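Local structure of histidinol-phosphate aminotransferase (Clostridium acetobutylicum, 3FTB) at the interface of chains A and B. The protein catalyses the pyridoxal phosphate-dependent transfer of an amino group between histidinol phosphate and a keto acid. Coordinates in Å, arbitrary orientation; residue numbers count along the deposited sequence, not the author numbering. Chains: chain A/B, Histidinol-phosphate aminotransferase.

Contacts 1 and 2 are neighbouring patches of one two-fold symmetric interface, the centres of their C-alpha atoms about 12 Å apart. No residue belongs to both, yet the chain links them twice: the loop 244-248 of contact 1 runs straight into helix 249-257, which brings A:Phe250 and B:Phe250 to contact 2, and B:Arg223 of contact 1 directly follows the 3-10 helix 220-222. Contact 1 is mainly polar and pairs asparagines about the axis, whereas contact 2 is mainly apolar. Class I and II aminotransferases work as dimers with active sites near the subunit boundary, so both patches probably help keep those sites in register.

Contact 1: the interface of chains A and B. Residues chain A 85, 244-248; chain B 85, 223, 246.
A:Asn85 and B:Asn85 meet face to face beside the two-fold axis, their amide planes stacked 15° apart and their CG atoms separated by 4.0 Å. Each amide points its ND2 at a backbone carbonyl of the other chain: A:Asn85 ND2 donates to B:Asn246 O at 2.5 Å, and B:Asn85 ND2 donates to A:Asn246 O at 2.6 Å. Both acceptors lie in the plane of the donating amide, although the second donor stands 36° above the carbonyl plane it meets. With CG swung away from the backbone N (chi1 -162° in A:Asn85), each asparagine reaches across the boundary, and the two bonds limit rotation of the amides. Asparagine suits this place because one short, flat group offers an N-H to the partner's backbone and an oxygen to water.

The close-packed part is the aliphatic stem of B:Arg223, which bends twice along the loop 244-248 of chain A and sets CG 3.2 Å from A:Asn248 CA. The bends turn the guanidinium toward A:Trp245, where NH1 donates to A:Trp245 O at 3.0 Å, from above the carbonyl plane. Eight residues after the lysine of the class I and II aminotransferase motif, this arginine normally binds the cofactor phosphate; here its head group meets the neighbouring subunit's carbonyl instead.

In contrast to that stem, the oxygen side of the amide pair is filled by solvent. Water 1 lies 2.9 Å from A:Asn85 OD1 and 3.0 Å from B:Asn85 OD1, joining the two amide oxygens, and it also meets A:Asn248 OD1 at 3.1 Å.

Contact 2: the interface of chains A and B. Residues chain A 55, 250; chain B 40, 44, 219, 221-222, 250.
The 3-10 helix 54-56 of chain A lies against helix 42-45, the 3-10 helix 220-222 and the loops carrying B:Ile40 and B:Met219 of chain B, while helices 249-257 of the two chains meet through A:Phe250 and B:Phe250. A:Leu55 divides its two methyls between different partners. CD1 comes over one face of the B:Phe44 ring, displaced toward its rim and 3.3 Å from CE1, with B:Ile40 CG1 farther out at 4.1 Å. CD2 instead packs on B:Ile222, making a snug methyl-to-methyl approach of 3.5 Å to CD1. A branched leucine suits this place because its forked end can touch an aromatic ring and an aliphatic chain at once.

The backbone of A:Leu55 adds a polar tie: B:Gly221 N donates to A:Leu55 O at 3.2 Å, from 42° above the carbonyl plane. The bond uses the glycine's backbone N-H, and the lack of a side chain may ease the close approach of A:Leu55; the CA of B:Met219 also comes near this oxygen.

A:Phe250 and B:Phe250 form a nearly symmetric pair about the two-fold axis. Their side chains run roughly perpendicular, yet the rings stack, with centroids 4.0 Å apart and planes inclined by 24°. The overlap is offset: the two CD2 atoms are 3.5 Å apart, and B:Phe250 CG lies over the rim of one face of the A:Phe250 ring. In both copies CG is anti to the carbonyl carbon (chi1 -66° in A:Phe250), which sends each ring from its helix toward the other. Phenylalanine supplies a broad, flat apolar surface for such self-pairing. Beyond the stack, A:Phe250 CZ meets B:Phe44 CZ at 3.9 Å, linking the paired rings to the A:Leu55 cluster.

The patch thus fastens the start of each helix 249-257 to its twin and seats one subunit's 54-56 segment on the other, probably stabilising the dimer and the segments near its active sites.

Contact 1: the interface of chains A and B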
# COMPACT_ATOMS: atom_id res chain seq x y z
N ASN A 85 -1.21 3.86 -2.60
CA ASN A 85 -2.04 3.26 -1.58
C ASN A 85 -2.64 4.40 -0.76
O ASN A 85 -2.19 4.70 0.35
CB ASN A 85 -1.17 2.35 -0.71
CG ASN A 85 -1.97 1.34 0.10
OD1 ASN A 85 -2.92 0.73 -0.40
ND2 ASN A 85 -1.57 1.14 1.34
N PRO A 244 6.65 -1.97 -6.50
CA PRO A 244 5.79 -2.57 -7.53
C PRO A 244 4.59 -3.27 -6.90
O PRO A 244 4.65 -3.68 -5.74
CB PRO A 244 6.72 -3.57 -8.21
CG PRO A 244 8.09 -2.99 -8.01
CD PRO A 244 8.06 -2.37 -6.65
N TRP A 245 3.51 -3.40 -7.67
CA TRP A 245 2.20 -3.81 -7.15
C TRP A 245 1.75 -3.18 -5.81
O TRP A 245 1.21 -3.88 -4.95
CB TRP A 245 2.14 -5.33 -7.05
CG TRP A 245 2.54 -6.01 -8.30
CD1 TRP A 245 1.82 -6.10 -9.45
CD2 TRP A 245 3.77 -6.70 -8.54
NE1 TRP A 245 2.53 -6.81 -10.40
CE2 TRP A 245 3.73 -7.18 -9.86
CE3 TRP A 245 4.91 -6.95 -7.76
CZ2 TRP A 245 4.78 -7.91 -10.42
CZ3 TRP A 245 5.95 -7.67 -8.33
CH2 TRP A 245 5.88 -8.14 -9.64
N ASN A 246 1.93 -1.87 -5.62
CA ASN A 246 1.47 -1.24 -4.38
C ASN A 246 -0.05 -1.05 -4.32
O ASN A 246 -0.60 -0.62 -3.30
CB ASN A 246 2.16 0.11 -4.16
CG ASN A 246 1.78 1.12 -5.23
OD1 ASN A 246 1.67 0.79 -6.41
ND2 ASN A 246 1.59 2.36 -4.81
N ILE A 247 -0.73 -1.37 -5.42
CA ILE A 247 -2.17 -1.15 -5.55
C ILE A 247 -2.92 -2.47 -5.57
O ILE A 247 -2.80 -3.23 -6.51
CB ILE A 247 -2.49 -0.37 -6.85
CG1 ILE A 247 -1.68 0.92 -6.93
CG2 ILE A 247 -3.98 -0.08 -6.99
CD1 ILE A 247 -1.76 1.77 -5.69
N ASN A 248 -3.69 -2.75 -4.52
CA ASN A 248 -4.48 -3.98 -4.47
C ASN A 248 -5.53 -4.06 -5.59
O ASN A 248 -5.88 -3.05 -6.20
CB ASN A 248 -5.17 -4.12 -3.11
CG ASN A 248 -6.41 -3.24 -3.00
OD1 ASN A 248 -6.37 -2.16 -2.41
ND2 ASN A 248 -7.53 -3.71 -3.55
N ASN B 85 1.82 -3.81 2.85
CA ASN B 85 1.04 -3.81 1.62
C ASN B 85 1.80 -4.68 0.61
O ASN B 85 2.42 -4.18 -0.34
CB ASN B 85 0.87 -2.36 1.13
CG ASN B 85 -0.12 -2.26 0.00
OD1 ASN B 85 -1.22 -2.82 0.07
ND2 ASN B 85 0.26 -1.52 -1.05
N ARG B 223 -2.76 -7.80 -1.70
CA ARG B 223 -1.58 -7.05 -1.24
C ARG B 223 -1.40 -7.08 0.28
O ARG B 223 -1.61 -6.06 0.94
CB ARG B 223 -1.64 -5.59 -1.71
CG ARG B 223 -1.89 -5.40 -3.20
CD ARG B 223 -0.63 -5.67 -4.01
NE ARG B 223 -0.16 -7.04 -3.85
CZ ARG B 223 1.12 -7.39 -3.73
NH1 ARG B 223 2.09 -6.48 -3.74
NH2 ARG B 223 1.44 -8.67 -3.59
N ASN B 246 -1.95 1.84 5.85
CA ASN B 246 -1.41 1.20 4.64
C ASN B 246 -2.09 -0.11 4.25
O ASN B 246 -1.97 -0.57 3.10
CB ASN B 246 0.11 1.02 4.72
CG ASN B 246 0.53 0.11 5.85
OD1 ASN B 246 -0.09 0.10 6.91
ND2 ASN B 246 1.59 -0.65 5.63
O HOH W 1 -3.34 -1.80 -1.75

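Contact 2: the interface of chains A and B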
# COMPACT_ATOMS: atom_id res chain seq x y z
N LEU A 55 -8.13 -11.59 -7.61
CA LEU A 55 -7.52 -11.89 -6.31
C LEU A 55 -6.40 -12.88 -6.48
O LEU A 55 -5.40 -12.83 -5.76
CB LEU A 55 -8.54 -12.49 -5.35
CG LEU A 55 -9.33 -11.56 -4.45
CD1 LEU A 55 -10.24 -12.39 -3.56
CD2 LEU A 55 -8.38 -10.71 -3.63
N PHE A 250 -8.85 -4.68 -5.76
CA PHE A 250 -10.15 -4.02 -5.62
C PHE A 250 -10.02 -2.52 -5.89
O PHE A 250 -10.84 -1.92 -6.59
CB PHE A 250 -10.74 -4.26 -4.22
CG PHE A 250 -11.09 -5.69 -3.96
CD1 PHE A 250 -12.24 -6.25 -4.49
CD2 PHE A 250 -10.27 -6.49 -3.17
CE1 PHE A 250 -12.56 -7.57 -4.24
CE2 PHE A 250 -10.59 -7.82 -2.93
CZ PHE A 250 -11.73 -8.36 -3.47
N ILE B 40 -9.10 -19.26 -3.70
CA ILE B 40 -9.39 -18.46 -2.51
C ILE B 40 -9.96 -19.32 -1.38
O ILE B 40 -10.72 -20.26 -1.62
CB ILE B 40 -10.37 -17.31 -2.87
CG1 ILE B 40 -9.73 -16.43 -3.95
CG2 ILE B 40 -10.76 -16.50 -1.66
CD1 ILE B 40 -8.22 -16.28 -3.80
N PHE B 44 -12.97 -16.24 2.94
CA PHE B 44 -12.91 -14.91 2.33
C PHE B 44 -14.23 -14.50 1.66
O PHE B 44 -14.77 -13.43 1.95
CB PHE B 44 -11.78 -14.79 1.32
CG PHE B 44 -11.73 -13.45 0.65
CD1 PHE B 44 -12.42 -13.23 -0.53
CD2 PHE B 44 -11.02 -12.40 1.23
CE1 PHE B 44 -12.39 -11.98 -1.15
CE2 PHE B 44 -10.98 -11.14 0.61
CZ PHE B 44 -11.67 -10.94 -0.57
N MET B 219 -3.87 -15.19 -2.56
CA MET B 219 -4.45 -13.87 -2.77
C MET B 219 -3.40 -12.77 -3.03
O MET B 219 -3.24 -11.86 -2.21
CB MET B 219 -5.36 -13.47 -1.58
CG MET B 219 -6.76 -14.14 -1.58
SD MET B 219 -7.71 -13.93 -0.05
CE MET B 219 -6.35 -13.91 1.14
N GLY B 221 -3.44 -10.34 -5.36
CA GLY B 221 -4.10 -9.07 -5.60
C GLY B 221 -4.52 -8.31 -4.36
O GLY B 221 -4.72 -7.09 -4.41
N ILE B 222 -4.65 -8.99 -3.23
CA ILE B 222 -5.12 -8.31 -2.02
C ILE B 222 -4.01 -7.52 -1.32
O ILE B 222 -4.28 -6.67 -0.46
CB ILE B 222 -5.81 -9.28 -1.04
CG1 ILE B 222 -7.12 -8.69 -0.55
CG2 ILE B 222 -4.88 -9.65 0.11
CD1 ILE B 222 -8.17 -9.74 -0.28
N PHE B 250 -10.04 -4.98 2.60
CA PHE B 250 -10.23 -6.35 2.12
C PHE B 250 -9.11 -7.28 2.58
O PHE B 250 -9.36 -8.42 2.97
CB PHE B 250 -10.36 -6.38 0.60
CG PHE B 250 -11.71 -5.94 0.11
CD1 PHE B 250 -12.83 -6.73 0.35
CD2 PHE B 250 -11.88 -4.74 -0.55
CE1 PHE B 250 -14.09 -6.32 -0.07
CE2 PHE B 250 -13.14 -4.33 -0.99
CZ PHE B 250 -14.24 -5.12 -0.74